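Local coordinates for outer membrane protein assembly factor BamA (PDB 4K3C) that probably works within the Bam complex to fold and insert beta-barrel proteins into the bacterial outer membrane, at residues Tyr84-Val95 with Asp146-Glu156. Sequence-based numbering, arbitrary orientation.
Sequences YVRKIRFEGNDV and DQVDIIYKIKE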
ATOM      1  N   TYR A  84      38.463 -11.356  14.251  1.00129.05           N
ATOM      2  CA  TYR A  84      37.576 -10.992  15.353  1.00131.16           C
ATOM      3  C   TYR A  84      37.232  -9.492  15.344  1.00135.22           C
ATOM      4  O   TYR A  84      38.119  -8.644  15.439  1.00140.30           O
ATOM      5  CB  TYR A  84      38.221 -11.405  16.683  1.00127.73           C
ATOM      6  CG  TYR A  84      37.574 -10.829  17.924  1.00122.85           C
ATOM      7  CD1 TYR A  84      36.404 -11.372  18.440  1.00119.74           C
ATOM      8  CD2 TYR A  84      38.150  -9.752  18.593  1.00120.08           C
ATOM      9  CE1 TYR A  84      35.818 -10.849  19.581  1.00119.85           C
ATOM     10  CE2 TYR A  84      37.574  -9.223  19.732  1.00119.20           C
ATOM     11  CZ  TYR A  84      36.408  -9.773  20.223  1.00121.30           C
ATOM     12  OH  TYR A  84      35.832  -9.244  21.358  1.00121.78           O
ATOM     13  N   VAL A  85      35.945  -9.167  15.223  1.00128.08           N
ATOM     14  CA  VAL A  85      35.512  -7.769  15.174  1.00119.29           C
ATOM     15  C   VAL A  85      35.383  -7.150  16.562  1.00115.15           C
ATOM     16  O   VAL A  85      34.598  -7.608  17.398  1.00110.80           O
ATOM     17  CB  VAL A  85      34.182  -7.598  14.415  1.00114.67           C
ATOM     18  CG1 VAL A  85      33.632  -6.197  14.624  1.00110.45           C
ATOM     19  CG2 VAL A  85      34.375  -7.885  12.935  1.00112.40           C
ATOM     20  N   ARG A  86      36.162  -6.100  16.794  1.00116.90           N
ATOM     21  CA  ARG A  86      36.189  -5.419  18.082  1.00121.82           C
ATOM     22  C   ARG A  86      34.946  -4.542  18.261  1.00121.99           C
ATOM     23  O   ARG A  86      34.140  -4.764  19.170  1.00122.13           O
ATOM     24  CB  ARG A  86      37.476  -4.594  18.203  1.00121.32           C
ATOM     25  CG  ARG A  86      37.882  -4.231  19.621  1.00119.34           C
ATOM     26  CD  ARG A  86      37.596  -2.770  19.917  1.00114.42           C
ATOM     27  NE  ARG A  86      38.197  -1.874  18.929  1.00112.63           N
ATOM     28  CZ  ARG A  86      39.395  -1.309  19.057  1.00108.87           C
ATOM     29  NH1 ARG A  86      40.132  -1.547  20.131  1.00109.12           N
ATOM     30  NH2 ARG A  86      39.857  -0.503  18.109  1.00105.00           N
ATOM     31  N   LYS A  87      34.792  -3.556  17.383  1.00119.55           N
ATOM     32  CA  LYS A  87      33.621  -2.681  17.386  1.00110.08           C
ATOM     33  C   LYS A  87      33.425  -2.082  15.997  1.00101.79           C
ATOM     34  O   LYS A  87      34.394  -1.925  15.255  1.00100.18           O
ATOM     35  CB  LYS A  87      33.793  -1.570  18.422  1.00101.67           C
ATOM     36  CG  LYS A  87      32.594  -1.394  19.320  1.00 96.99           C
ATOM     37  CD  LYS A  87      31.468  -0.675  18.593  1.00 96.02           C
ATOM     38  CE  LYS A  87      30.274  -1.575  18.390  1.00 87.25           C
ATOM     39  NZ  LYS A  87      29.942  -2.244  19.668  1.00 81.94           N
ATOM     40  N   ILE A  88      32.180  -1.764  15.641  1.00 95.49           N
ATOM     41  CA  ILE A  88      31.901  -1.095  14.373  1.00 91.99           C
ATOM     42  C   ILE A  88      31.590   0.380  14.624  1.00 86.68           C
ATOM     43  O   ILE A  88      30.955   0.734  15.621  1.00 83.82           O
ATOM     44  CB  ILE A  88      30.765  -1.783  13.554  1.00111.98           C
ATOM     45  CG1 ILE A  88      29.425  -1.076  13.742  1.00110.32           C
ATOM     46  CG2 ILE A  88      30.646  -3.260  13.915  1.00113.54           C
ATOM     47  CD1 ILE A  88      28.749  -1.404  15.065  1.00113.79           C
ATOM     48  N   ARG A  89      32.082   1.242  13.744  1.00 85.39           N
ATOM     49  CA  ARG A  89      31.929   2.678  13.930  1.00 82.94           C
ATOM     50  C   ARG A  89      31.591   3.370  12.620  1.00 81.91           C
ATOM     51  O   ARG A  89      31.768   2.813  11.537  1.00 86.22           O
ATOM     52  CB  ARG A  89      33.199   3.295  14.520  1.00 86.81           C
ATOM     53  CG  ARG A  89      33.492   2.912  15.962  1.00 94.58           C
ATOM     54  CD  ARG A  89      34.697   3.687  16.498  1.00108.28           C
ATOM     55  NE  ARG A  89      35.726   3.910  15.478  1.00122.02           N
ATOM     56  CZ  ARG A  89      36.846   3.196  15.359  1.00131.27           C
ATOM     57  NH1 ARG A  89      37.098   2.199  16.196  1.00134.91           N
ATOM     58  NH2 ARG A  89      37.720   3.480  14.398  1.00134.01           N
ATOM     59  N   PHE A  90      31.103   4.596  12.723  1.00 77.43           N
ATOM     60  CA  PHE A  90      30.733   5.349  11.540  1.00 73.01           C
ATOM     61  C   PHE A  90      31.495   6.668  11.460  1.00 74.47           C
ATOM     62  O   PHE A  90      31.903   7.234  12.481  1.00 77.73           O
ATOM     63  CB  PHE A  90      29.231   5.610  11.540  1.00 69.62           C
ATOM     64  CG  PHE A  90      28.401   4.374  11.736  1.00 75.75           C
ATOM     65  CD1 PHE A  90      28.108   3.543  10.668  1.00 61.04           C
ATOM     66  CD2 PHE A  90      27.902   4.045  12.989  1.00 80.07           C
ATOM     67  CE1 PHE A  90      27.341   2.416  10.847  1.00 62.06           C
ATOM     68  CE2 PHE A  90      27.135   2.906  13.171  1.00 60.94           C
ATOM     69  CZ  PHE A  90      26.853   2.099  12.099  1.00 61.63           C
ATOM     70  N   GLU A  91      31.704   7.146  10.239  1.00 69.05           N
ATOM     71  CA  GLU A  91      32.278   8.463  10.055  1.00 74.16           C
ATOM     72  C   GLU A  91      31.725   9.116   8.801  1.00 75.94           C
ATOM     73  O   GLU A  91      31.253   8.426   7.903  1.00 75.35           O
ATOM     74  CB  GLU A  91      33.807   8.421  10.063  1.00 77.41           C
ATOM     75  CG  GLU A  91      34.459   7.578   9.002  1.00 79.74           C
ATOM     76  CD  GLU A  91      35.946   7.385   9.275  1.00 82.84           C
ATOM     77  OE1 GLU A  91      36.305   7.083  10.440  1.00 70.46           O
ATOM     78  OE2 GLU A  91      36.750   7.539   8.329  1.00 89.15           O
ATOM     79  N   GLY A  92      31.764  10.447   8.765  1.00 72.82           N
ATOM     80  CA  GLY A  92      31.148  11.207   7.694  1.00 62.25           C
ATOM     81  C   GLY A  92      29.694  11.522   7.992  1.00 62.96           C
ATOM     82  O   GLY A  92      29.037  12.219   7.224  1.00 67.02           O
ATOM     83  N   ASN A  93      29.191  11.000   9.112  1.00 62.40           N
ATOM     84  CA  ASN A  93      27.792  11.157   9.493  1.00 49.95           C
ATOM     85  C   ASN A  93      27.547  12.405  10.307  1.00 53.74           C
ATOM     86  O   ASN A  93      27.286  12.321  11.508  1.00 57.27           O
ATOM     87  CB  ASN A  93      27.285   9.930  10.258  1.00 51.04           C
ATOM     88  CG  ASN A  93      28.154   9.576  11.451  1.00 62.33           C
ATOM     89  OD1 ASN A  93      29.383   9.628  11.380  1.00 60.74           O
ATOM     90  ND2 ASN A  93      27.513   9.214  12.563  1.00 52.46           N
ATOM     91  N   ASP A  94      27.618  13.559   9.651  1.00 51.89           N
ATOM     92  CA  ASP A  94      27.595  14.829  10.364  1.00 63.35           C
ATOM     93  C   ASP A  94      26.211  15.185  10.852  1.00 61.18           C
ATOM     94  O   ASP A  94      26.040  15.753  11.939  1.00 64.97           O
ATOM     95  CB  ASP A  94      28.157  15.945   9.489  1.00 68.02           C
ATOM     96  CG  ASP A  94      29.608  15.719   9.146  1.00 77.83           C
ATOM     97  OD1 ASP A  94      30.382  15.365  10.067  1.00 74.96           O
ATOM     98  OD2 ASP A  94      29.969  15.869   7.958  1.00 85.36           O
ATOM     99  N   VAL A  95      25.210  14.849  10.058  1.00 50.76           N
ATOM    100  CA  VAL A  95      23.873  15.198  10.476  1.00 49.57           C
ATOM    101  C   VAL A  95      23.152  13.981  11.018  1.00 51.01           C
ATOM    102  O   VAL A  95      22.300  14.122  11.893  1.00 57.15           O
ATOM    103  CB  VAL A  95      23.058  15.963   9.379  1.00 50.08           C
ATOM    104  CG1 VAL A  95      23.952  16.366   8.208  1.00 48.11           C
ATOM    105  CG2 VAL A  95      21.854  15.151   8.908  1.00 42.40           C
ATOM    106  N   ASP A 146      45.050  -9.665  14.946  1.00145.61           N
ATOM    107  CA  ASP A 146      43.909 -10.467  14.483  1.00142.01           C
ATOM    108  C   ASP A 146      42.510  -9.877  14.769  1.00143.97           C
ATOM    109  O   ASP A 146      41.498 -10.402  14.296  1.00142.62           O
ATOM    110  CB  ASP A 146      44.043 -11.944  14.906  1.00142.31           C
ATOM    111  CG  ASP A 146      42.987 -12.378  15.910  1.00143.44           C
ATOM    112  OD1 ASP A 146      43.160 -12.116  17.116  1.00143.76           O
ATOM    113  OD2 ASP A 146      41.988 -13.001  15.495  1.00144.82           O
ATOM    114  N   GLN A 147      42.456  -8.771  15.508  1.00146.80           N
ATOM    115  CA  GLN A 147      41.195  -8.050  15.713  1.00145.49           C
ATOM    116  C   GLN A 147      40.965  -7.011  14.610  1.00141.01           C
ATOM    117  O   GLN A 147      41.916  -6.545  13.990  1.00142.28           O
ATOM    118  CB  GLN A 147      41.175  -7.344  17.076  1.00148.16           C
ATOM    119  CG  GLN A 147      41.334  -8.255  18.281  1.00150.44           C
ATOM    120  CD  GLN A 147      41.045  -7.542  19.590  1.00146.37           C
ATOM    121  OE1 GLN A 147      40.312  -6.551  19.623  1.00139.84           O
ATOM    122  NE2 GLN A 147      41.626  -8.041  20.676  1.00149.01           N
ATOM    123  N   VAL A 148      39.706  -6.648  14.366  1.00133.40           N
ATOM    124  CA  VAL A 148      39.402  -5.557  13.432  1.00124.79           C
ATOM    125  C   VAL A 148      38.255  -4.660  13.859  1.00116.81           C
ATOM    126  O   VAL A 148      37.249  -5.114  14.415  1.00116.35           O
ATOM    127  CB  VAL A 148      39.056  -6.035  11.998  1.00103.88           C
ATOM    128  CG1 VAL A 148      40.288  -6.560  11.280  1.00108.26           C
ATOM    129  CG2 VAL A 148      37.914  -7.052  12.018  1.00105.05           C
ATOM    130  N   ASP A 149      38.423  -3.376  13.568  1.00111.21           N
ATOM    131  CA  ASP A 149      37.329  -2.424  13.591  1.00100.61           C
ATOM    132  C   ASP A 149      36.822  -2.300  12.164  1.00 93.88           C
ATOM    133  O   ASP A 149      37.613  -2.173  11.229  1.00 97.03           O
ATOM    134  CB  ASP A 149      37.812  -1.063  14.091  1.00 98.00           C
ATOM    135  CG  ASP A 149      37.971  -1.014  15.599  1.00 97.96           C
ATOM    136  OD1 ASP A 149      37.103  -1.583  16.301  1.00 97.91           O
ATOM    137  OD2 ASP A 149      38.958  -0.403  16.075  1.00 93.76           O
ATOM    138  N   ILE A 150      35.508  -2.356  11.990  1.00 85.97           N
ATOM    139  CA  ILE A 150      34.917  -2.121  10.678  1.00 93.40           C
ATOM    140  C   ILE A 150      34.157  -0.779  10.620  1.00 95.74           C
ATOM    141  O   ILE A 150      33.071  -0.628  11.197  1.00 93.45           O
ATOM    142  CB  ILE A 150      34.035  -3.310  10.246  1.00 95.93           C
ATOM    143  CG1 ILE A 150      33.073  -2.900   9.129  1.00 98.01           C
ATOM    144  CG2 ILE A 150      33.277  -3.870  11.438  1.00 95.23           C
ATOM    145  CD1 ILE A 150      32.195  -4.035   8.658  1.00103.10           C
ATOM    146  N   ILE A 151      34.751   0.195   9.926  1.00 95.70           N
ATOM    147  CA  ILE A 151      34.203   1.552   9.844  1.00 91.84           C
ATOM    148  C   ILE A 151      33.291   1.732   8.631  1.00 87.03           C
ATOM    149  O   ILE A 151      33.533   1.157   7.571  1.00 92.18           O
ATOM    150  CB  ILE A 151      35.331   2.630   9.818  1.00104.49           C
ATOM    151  CG1 ILE A 151      35.422   3.318   8.447  1.00107.06           C
ATOM    152  CG2 ILE A 151      36.669   2.025  10.218  1.00104.58           C
ATOM    153  CD1 ILE A 151      36.618   4.240   8.288  1.00109.96           C
ATOM    154  N   TYR A 152      32.234   2.521   8.790  1.00 80.73           N
ATOM    155  CA  TYR A 152      31.384   2.862   7.655  1.00 83.80           C
ATOM    156  C   TYR A 152      31.453   4.358   7.373  1.00 83.82           C
ATOM    157  O   TYR A 152      31.035   5.173   8.193  1.00 89.98           O
ATOM    158  CB  TYR A 152      29.940   2.432   7.896  1.00 84.57           C
ATOM    159  CG  TYR A 152      29.692   0.943   7.776  1.00 88.20           C
ATOM    160  CD1 TYR A 152      30.073   0.071   8.788  1.00 91.40           C
ATOM    161  CD2 TYR A 152      29.052   0.411   6.663  1.00 89.65           C
ATOM    162  CE1 TYR A 152      29.836  -1.288   8.686  1.00 95.27           C
ATOM    163  CE2 TYR A 152      28.811  -0.950   6.553  1.00 92.15           C
ATOM    164  CZ  TYR A 152      29.205  -1.794   7.567  1.00 94.62           C
ATOM    165  OH  TYR A 152      28.968  -3.145   7.465  1.00 95.45           O
ATOM    166  N   LYS A 153      31.995   4.709   6.211  1.00 75.18           N
ATOM    167  CA  LYS A 153      32.180   6.099   5.819  1.00 68.42           C
ATOM    168  C   LYS A 153      31.088   6.504   4.853  1.00 70.26           C
ATOM    169  O   LYS A 153      31.054   6.037   3.713  1.00 79.53           O
ATOM    170  CB  LYS A 153      33.558   6.296   5.179  1.00 73.66           C
ATOM    171  CG  LYS A 153      33.857   7.698   4.660  1.00 67.25           C
ATOM    172  CD  LYS A 153      35.287   8.116   5.011  1.00 75.53           C
ATOM    173  CE  LYS A 153      35.846   9.117   4.007  1.00 79.84           C
ATOM    174  NZ  LYS A 153      35.970   8.528   2.637  1.00 83.73           N
ATOM    175  N   ILE A 154      30.186   7.369   5.308  1.00 66.66           N
ATOM    176  CA  ILE A 154      29.081   7.800   4.458  1.00 58.51           C
ATOM    177  C   ILE A 154      29.171   9.265   4.008  1.00 70.84           C
ATOM    178  O   ILE A 154      29.788  10.104   4.666  1.00 72.36           O
ATOM    179  CB  ILE A 154      27.705   7.465   5.093  1.00 67.56           C
ATOM    180  CG1 ILE A 154      26.879   8.724   5.327  1.00 72.56           C
ATOM    181  CG2 ILE A 154      27.893   6.709   6.393  1.00 69.38           C
ATOM    182  CD1 ILE A 154      27.146   9.399   6.628  1.00 75.61           C
ATOM    183  N   LYS A 155      28.583   9.542   2.848  1.00 71.41           N
ATOM    184  CA  LYS A 155      28.347  10.901   2.389  1.00 71.99           C
ATOM    185  C   LYS A 155      26.858  11.182   2.537  1.00 69.82           C
ATOM    186  O   LYS A 155      26.035  10.560   1.863  1.00 72.02           O
ATOM    187  CB  LYS A 155      28.774  11.060   0.928  1.00 74.08           C
ATOM    188  CG  LYS A 155      28.515  12.438   0.338  1.00 79.17           C
ATOM    189  CD  LYS A 155      29.443  13.468   0.946  1.00 91.64           C
ATOM    190  CE  LYS A 155      28.904  14.888   0.788  1.00 97.09           C
ATOM    191  NZ  LYS A 155      29.849  15.899   1.372  1.00 96.92           N
ATOM    192  N   GLU A 156      26.515  12.099   3.439  1.00 63.68           N
ATOM    193  CA  GLU A 156      25.126  12.497   3.661  1.00 59.27           C
ATOM    194  C   GLU A 156      24.577  13.047   2.366  1.00 59.54           C
ATOM    195  O   GLU A 156      25.340  13.456   1.490  1.00 63.82           O
ATOM    196  CB  GLU A 156      25.047  13.593   4.722  1.00 63.99           C
ATOM    197  CG  GLU A 156      25.610  13.214   6.082  1.00 69.84           C
ATOM    198  CD  GLU A 156      24.580  12.567   6.975  1.00 60.24           C
ATOM    199  OE1 GLU A 156      23.503  12.193   6.471  1.00 59.32           O
ATOM    200  OE2 GLU A 156      24.840  12.455   8.186  1.00 58.30           O
TER
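Arg86 and Asp149 pair where the parallel strands 84-91 and 147-156, central in the mixed sheet of a POTRA domain, slip by one residue at a beta bulge. The bulge adds a residue to the first strand: Val85 lies level with Val148, but Ile88 with Ile150. The bond from Arg86 N to Val148 O is short (2.8 Å), the next two, Ile150 N to Lys87 O and Arg89 N to Ile150 O, are weak, and regular pairing resumes with Tyr152 N to Arg89 O.

Arg86 shows how a long, bent side chain serves here. Its CB lies 3.6 Å from Asp149 OD1, and its CG, anti to the backbone N (chi1 -160°), rests 3.4 Å from Gln147 OE1. CD lies 3.8 Å from Asp149 OD1, and bends at chi2 and chi3 bring NE round to donate to that oxygen at 2.9 Å, on its syn side. Beyond it the guanidinium lies almost coplanar with the carboxylate; NH2 is placed doubtfully close to OD2. Arg89 NH1 makes a weak salt-bridge contact to OD2, whose position is itself uncertain, while Lys87 N bonds OD1 weakly.

The face bearing Val85, Val148, Ile88 and Ile150 is largely apolar. These branched residues suit extended backbone and mesh through their CG2 methyls. Farther on, Phe90 lies alongside Tyr152, CD1 3.5 Å from Tyr152 CB with the rings inclined; Leu101 and Leu125, from the domain's two helices, extend this core. Gly92 turns at phi 88°, where a CB, which glycine lacks, would press against the preceding carbonyl oxygen, and Val95 N reaches Glu156 OE2 (3.1 Å), whose other oxygen bonds Thr96.

The carboxylate of buried Asp149 thus faces two arginines and a backbone N-H, which would probably stabilise its negative charge and pin the strands together where backbone pairing falters.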